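Local coordinates for ABC transporter substrate binding protein (Ribose) (Agrobacterium vitis, PDB 4WUT) that probably serves as the solute-binding component of a sugar ABC transporter, and is seen here holding beta-D-fucopyranose in the cleft between its two lobes, at residues 138-143 with 240-245; 142-147 with 171-176. All coordinates share one frame; numbering follows the deposited sequence.

Contact 1: residues 138-143 with 240-245. With FCB (beta-D-fucopyranose), chain E.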
loop_
_atom_site.group_PDB
_atom_site.type_symbol
_atom_site.label_atom_id
_atom_site.label_comp_id
_atom_site.label_asym_id
_atom_site.label_seq_id
_atom_site.Cartn_x
_atom_site.Cartn_y
_atom_site.Cartn_z
ATOM N N GLU A 138 7.118 -11.039 3.490
ATOM C CA GLU A 138 8.121 -11.954 4.008
ATOM C C GLU A 138 9.176 -11.210 4.829
ATOM O O GLU A 138 9.607 -11.717 5.861
ATOM C CB GLU A 138 8.740 -12.776 2.867
ATOM C CG GLU A 138 7.795 -13.825 2.334
ATOM C CD GLU A 138 8.340 -14.602 1.155
ATOM O OE1 GLU A 138 9.523 -14.403 0.800
ATOM O OE2 GLU A 138 7.581 -15.426 0.597
ATOM N N LEU A 139 9.589 -10.022 4.396
ATOM C CA LEU A 139 10.585 -9.263 5.182
ATOM C C LEU A 139 9.987 -8.905 6.548
ATOM O O LEU A 139 10.666 -8.945 7.580
ATOM C CB LEU A 139 10.947 -7.957 4.483
ATOM C CG LEU A 139 12.295 -7.689 3.826
ATOM C CD1 LEU A 139 13.219 -8.880 3.690
ATOM C CD2 LEU A 139 11.955 -7.090 2.500
ATOM N N ALA A 140 8.729 -8.492 6.558
ATOM C CA ALA A 140 8.084 -8.136 7.808
ATOM C C ALA A 140 8.003 -9.353 8.750
ATOM O O ALA A 140 8.211 -9.241 9.948
ATOM C CB ALA A 140 6.695 -7.572 7.559
ATOM N N ALA A 141 7.701 -10.520 8.193
ATOM C CA ALA A 141 7.587 -11.756 8.982
ATOM C C ALA A 141 8.934 -12.192 9.548
ATOM O O ALA A 141 9.015 -12.627 10.694
ATOM C CB ALA A 141 6.993 -12.888 8.122
ATOM N N LYS A 142 9.982 -12.057 8.743
ATOM C CA LYS A 142 11.317 -12.366 9.209
ATOM C C LYS A 142 11.726 -11.433 10.347
ATOM O O LYS A 142 12.300 -11.879 11.342
ATOM C CB LYS A 142 12.317 -12.259 8.074
ATOM C CG LYS A 142 13.665 -12.787 8.485
ATOM C CD LYS A 142 14.682 -12.709 7.385
ATOM C CE LYS A 142 15.960 -13.357 7.859
ATOM N NZ LYS A 142 16.990 -13.441 6.786
ATOM N N ALA A 143 11.434 -10.143 10.200
ATOM C CA ALA A 143 11.694 -9.163 11.259
ATOM C C ALA A 143 10.950 -9.528 12.535
ATOM O O ALA A 143 11.470 -9.384 13.643
ATOM C CB ALA A 143 11.284 -7.758 10.812
ATOM N N VAL A 240 6.102 -6.828 20.224
ATOM C CA VAL A 240 6.804 -6.433 19.022
ATOM C C VAL A 240 5.799 -6.047 17.945
ATOM O O VAL A 240 5.033 -6.872 17.469
ATOM C CB VAL A 240 7.685 -7.591 18.510
ATOM C CG1 VAL A 240 8.411 -7.208 17.232
ATOM C CG2 VAL A 240 8.706 -8.015 19.583
ATOM N N ALA A 241 5.839 -4.792 17.548
ATOM C CA ALA A 241 4.942 -4.280 16.541
ATOM C C ALA A 241 5.687 -3.921 15.252
ATOM O O ALA A 241 6.741 -3.236 15.287
ATOM C CB ALA A 241 4.205 -3.068 17.086
ATOM N N ILE A 242 5.178 -4.415 14.124
ATOM C CA ILE A 242 5.760 -4.136 12.823
ATOM C C ILE A 242 4.700 -3.520 11.924
ATOM O O ILE A 242 3.598 -4.030 11.872
ATOM C CB ILE A 242 6.384 -5.407 12.217
ATOM C CG1 ILE A 242 7.555 -5.846 13.127
ATOM C CG2 ILE A 242 6.838 -5.169 10.788
ATOM C CD1 ILE A 242 8.411 -6.943 12.596
ATOM N N GLY A 243 5.040 -2.426 11.249
ATOM C CA GLY A 243 4.087 -1.765 10.379
ATOM C C GLY A 243 4.512 -1.726 8.926
ATOM O O GLY A 243 5.529 -2.305 8.546
ATOM N N PHE A 244 3.667 -1.081 8.121
ATOM C CA PHE A 244 3.973 -0.691 6.754
ATOM C C PHE A 244 3.803 0.821 6.638
ATOM O O PHE A 244 2.940 1.421 7.296
ATOM C CB PHE A 244 3.062 -1.398 5.725
ATOM C CG PHE A 244 3.709 -2.586 5.067
ATOM C CD1 PHE A 244 3.894 -3.759 5.779
ATOM C CD2 PHE A 244 4.152 -2.533 3.748
ATOM C CE1 PHE A 244 4.489 -4.861 5.193
ATOM C CE2 PHE A 244 4.733 -3.638 3.149
ATOM C CZ PHE A 244 4.923 -4.801 3.892
ATOM N N ASP A 245 4.662 1.391 5.802
ATOM C CA ASP A 245 4.628 2.751 5.329
ATOM C C ASP A 245 5.389 3.706 6.260
ATOM O O ASP A 245 5.914 3.290 7.290
ATOM C CB ASP A 245 3.197 3.177 4.978
ATOM C CG ASP A 245 2.618 2.342 3.854
ATOM O OD1 ASP A 245 3.328 2.167 2.841
ATOM O OD2 ASP A 245 1.493 1.840 3.991
HETATM C C1 FCB E . -0.326 1.251 1.307
HETATM C C2 FCB E . -0.957 0.268 0.330
HETATM C C3 FCB E . -1.974 0.888 -0.462
HETATM C C4 FCB E . -3.012 1.607 0.441
HETATM C C5 FCB E . -2.178 2.529 1.373
HETATM C C6 FCB E . -3.072 3.337 2.358
HETATM O O1 FCB E . 0.368 0.498 2.185
HETATM O O2 FCB E . 0.117 -0.182 -0.541
HETATM O O3 FCB E . -2.601 -0.169 -1.232
HETATM O O4 FCB E . -3.824 0.656 1.174
HETATM O O5 FCB E . -1.341 1.786 2.145
#
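Ile242 meets Ala140 and Ala143 with both of its branches, and its torsions explain how. CG1 stands anti to the carbonyl carbon (chi1 -64°) and the chain runs on extended (chi2 -171°), which carries CD1 onto the helix near Ala143, while CG2 is left to face Ala140. CD1 lies 3.5 Å from Ala143 CB, a tight carbon pair, and as close, 3.5 Å, to Ala140 O on the helix backbone. CG2 rests 4.0 Å from Ala140 CB. Two alanines one helical turn apart thus receive one branched side chain; their lone methyl groups let the backbone approach the strand, whose segment axis passes 9.2 Å away and runs nearly antiparallel at 165°. Farther along, Phe244 turns the outer part of its ring to the helix, where CE1 comes 4.2 Å from Ala140 CB at an oblique angle to the ring. The side-chain contacts are all apolar, and no hydrogen bond joins helix and strand.

Just past the strand, Asp245 turns to other work: OD2 accepts a hydrogen bond of 2.5 Å from O1 of the fucose, and OD1 is held by Gln265 NE2, which would fix the carboxylate's rotation. Arg169, which also binds the sugar, touches Phe244. A helix packed antiparallel on a strand of a mainly parallel sheet, the strand's C-terminal end opening into the ligand pocket, is the alpha/beta architecture of a periplasmic binding protein lobe.

Contact 2: residues 142-147 with 171-176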
loop_
_atom_site.group_PDB
_atom_site.type_symbol
_atom_site.label_atom_id
_atom_site.label_comp_id
_atom_site.label_asym_id
_atom_site.label_seq_id
_atom_site.Cartn_x
_atom_site.Cartn_y
_atom_site.Cartn_z
ATOM N N LYS A 142 9.982 -12.057 8.743
ATOM C CA LYS A 142 11.317 -12.366 9.209
ATOM C C LYS A 142 11.726 -11.433 10.347
ATOM O O LYS A 142 12.300 -11.879 11.342
ATOM C CB LYS A 142 12.317 -12.259 8.074
ATOM C CG LYS A 142 13.665 -12.787 8.485
ATOM C CD LYS A 142 14.682 -12.709 7.385
ATOM C CE LYS A 142 15.960 -13.357 7.859
ATOM N NZ LYS A 142 16.990 -13.441 6.786
ATOM N N ALA A 143 11.434 -10.143 10.200
ATOM C CA ALA A 143 11.694 -9.163 11.259
ATOM C C ALA A 143 10.950 -9.528 12.535
ATOM O O ALA A 143 11.470 -9.384 13.643
ATOM C CB ALA A 143 11.284 -7.758 10.812
HETATM N N MSE A 144 9.710 -9.968 12.378
HETATM C CA MSE A 144 8.909 -10.383 13.511
HETATM C C MSE A 144 9.547 -11.553 14.248
HETATM O O MSE A 144 9.762 -11.488 15.452
HETATM C CB MSE A 144 7.497 -10.765 13.036
HETATM C CG MSE A 144 6.580 -11.165 14.154
HETATM SE SE MSE A 144 6.047 -9.655 15.287
HETATM C CE MSE A 144 4.725 -8.879 14.091
ATOM N N ILE A 145 9.871 -12.613 13.510
ATOM C CA ILE A 145 10.472 -13.801 14.123
ATOM C C ILE A 145 11.804 -13.498 14.807
ATOM O O ILE A 145 12.072 -14.006 15.898
ATOM C CB ILE A 145 10.583 -14.935 13.076
ATOM C CG1 ILE A 145 9.178 -15.481 12.809
ATOM C CG2 ILE A 145 11.500 -16.025 13.560
ATOM C CD1 ILE A 145 9.097 -16.358 11.584
ATOM N N GLN A 146 12.630 -12.662 14.200
ATOM C CA GLN A 146 13.927 -12.393 14.780
ATOM C C GLN A 146 13.811 -11.712 16.131
ATOM O O GLN A 146 14.668 -11.886 16.987
ATOM C CB GLN A 146 14.772 -11.616 13.776
ATOM C CG GLN A 146 15.107 -12.496 12.562
ATOM C CD GLN A 146 15.803 -13.785 12.968
ATOM O OE1 GLN A 146 15.379 -14.890 12.626
ATOM N NE2 GLN A 146 16.830 -13.632 13.740
ATOM N N LYS A 147 12.713 -10.992 16.371
ATOM C CA LYS A 147 12.563 -10.316 17.636
ATOM C C LYS A 147 11.710 -11.125 18.606
ATOM O O LYS A 147 12.004 -11.156 19.811
ATOM C CB LYS A 147 11.999 -8.902 17.432
ATOM C CG LYS A 147 11.783 -8.128 18.692
ATOM C CD LYS A 147 13.069 -7.625 19.304
ATOM C CE LYS A 147 12.810 -7.102 20.717
ATOM N NZ LYS A 147 12.213 -8.167 21.602
ATOM N N GLY A 171 -0.597 -12.401 2.641
ATOM C CA GLY A 171 -0.288 -13.790 2.364
ATOM C C GLY A 171 1.196 -14.116 2.486
ATOM O O GLY A 171 1.560 -15.182 2.993
ATOM N N GLY A 172 2.060 -13.235 1.982
ATOM C CA GLY A 172 3.492 -13.437 2.106
ATOM C C GLY A 172 3.888 -13.524 3.574
ATOM O O GLY A 172 4.659 -14.401 3.982
ATOM N N PHE A 173 3.369 -12.597 4.369
ATOM C CA PHE A 173 3.626 -12.574 5.805
ATOM C C PHE A 173 3.157 -13.873 6.446
ATOM O O PHE A 173 3.914 -14.559 7.133
ATOM C CB PHE A 173 2.903 -11.378 6.450
ATOM C CG PHE A 173 3.154 -11.230 7.946
ATOM C CD1 PHE A 173 4.227 -10.489 8.425
ATOM C CD2 PHE A 173 2.307 -11.830 8.871
ATOM C CE1 PHE A 173 4.445 -10.347 9.776
ATOM C CE2 PHE A 173 2.556 -11.710 10.226
ATOM C CZ PHE A 173 3.610 -10.956 10.675
ATOM N N THR A 174 1.892 -14.206 6.225
ATOM C CA THR A 174 1.278 -15.330 6.874
ATOM C C THR A 174 1.958 -16.644 6.499
ATOM O O THR A 174 2.204 -17.478 7.352
ATOM C CB THR A 174 -0.237 -15.365 6.539
ATOM O OG1 THR A 174 -0.841 -14.143 6.992
ATOM C CG2 THR A 174 -0.900 -16.540 7.202
ATOM N N ASP A 175 2.254 -16.819 5.221
ATOM C CA ASP A 175 2.866 -18.060 4.763
ATOM C C ASP A 175 4.258 -18.219 5.354
ATOM O O ASP A 175 4.685 -19.339 5.692
ATOM C CB ASP A 175 2.949 -18.093 3.234
ATOM C CG ASP A 175 1.584 -18.212 2.566
ATOM O OD1 ASP A 175 0.581 -18.442 3.268
ATOM O OD2 ASP A 175 1.528 -18.077 1.327
ATOM N N TYR A 176 4.975 -17.103 5.471
ATOM C CA TYR A 176 6.342 -17.150 6.027
ATOM C C TYR A 176 6.305 -17.508 7.500
ATOM O O TYR A 176 7.087 -18.319 7.965
ATOM C CB TYR A 176 7.103 -15.826 5.816
ATOM C CG TYR A 176 8.581 -15.919 6.179
ATOM C CD1 TYR A 176 8.995 -15.777 7.489
ATOM C CD2 TYR A 176 9.535 -16.146 5.205
ATOM C CE1 TYR A 176 10.336 -15.896 7.827
ATOM C CE2 TYR A 176 10.857 -16.271 5.522
ATOM C CZ TYR A 176 11.252 -16.125 6.828
ATOM O OH TYR A 176 12.585 -16.226 7.126
HETATM O O HOH W 1 14.406 -15.220 5.341
#
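Tyr176 buries more surface than any other residue here, bringing the CD1/CE1 side of its ring to Lys142 and Ile145 of the facing helix. CE1 lies 3.9 Å from Lys142 CA, an approach oblique to the ring. Beyond it, the lysine's extended methylene chain passes the phenol oxygen, with CG 3.9 Å from Tyr176 OH. A tyrosine suits this border, since its ring carbons can pack on carbon while its hydroxyl meets water. Ile145 comes to the ring edge, near its plane, and its CD1 is 4.0 Å from Tyr176 CE1. Deeper in, the selenomethionine at Met144 is bent at chi2 and chi3 (71° and 77°), which folds its end back so that CE meets the edge of Phe173, 4.2 Å from CZ. This flexible chain can fit itself against a rigid ring, and both residues are buried.

Polar contact occurs at the outer end of Tyr176 and goes through solvent. A water sits 2.7 Å from Tyr176 OH and accepts a weak, long hydrogen bond of 3.5 Å from Lys142 NZ, so the link is loose. No direct hydrogen bond joins the segments; the helices are held by side chains, their segment axes 10.7 Å apart at closest approach and crossing at -37°.

Around this interface, Phe173 stacks its ring on Phe216 of strand 214-217 and also touches Ala140 and Ala141, while Met144 reaches Val240 and Ile242 of strand 240-244. Ile145 also packs on Ile177 and Asn180 of helix 164-180 and on Leu183 beyond it. Helices 133-148 and 164-180 thus lie side by side, with strands 214-217 and 240-244 beneath their inner side chains.

How the contacts relate
The segments of contacts 1 and 2 overlap at Lys142 and Ala143, but Ala143 touches the strand in contact 1 and Lys142 touches Tyr176 in contact 2. Different sides of helix 133-148 are used. The centres are about 7 Å apart, and the packing is continuous, with Ile242 CD1 3.3 Å from Met144 N and Ala141 CB 3.6 Å from Tyr176 CD1. Residues 240-245 end in Asp245, which binds the fucose directly, whereas in contact 2 the Phe173 side chain remains about 13 Å from it. There the Ile145 side chain is about 9 Å from a bound calcium ion and about 4 Å from the side chain of Ser181, which belongs to a calcium site. Helix 164-180 also supplies Arg169 to the pocket.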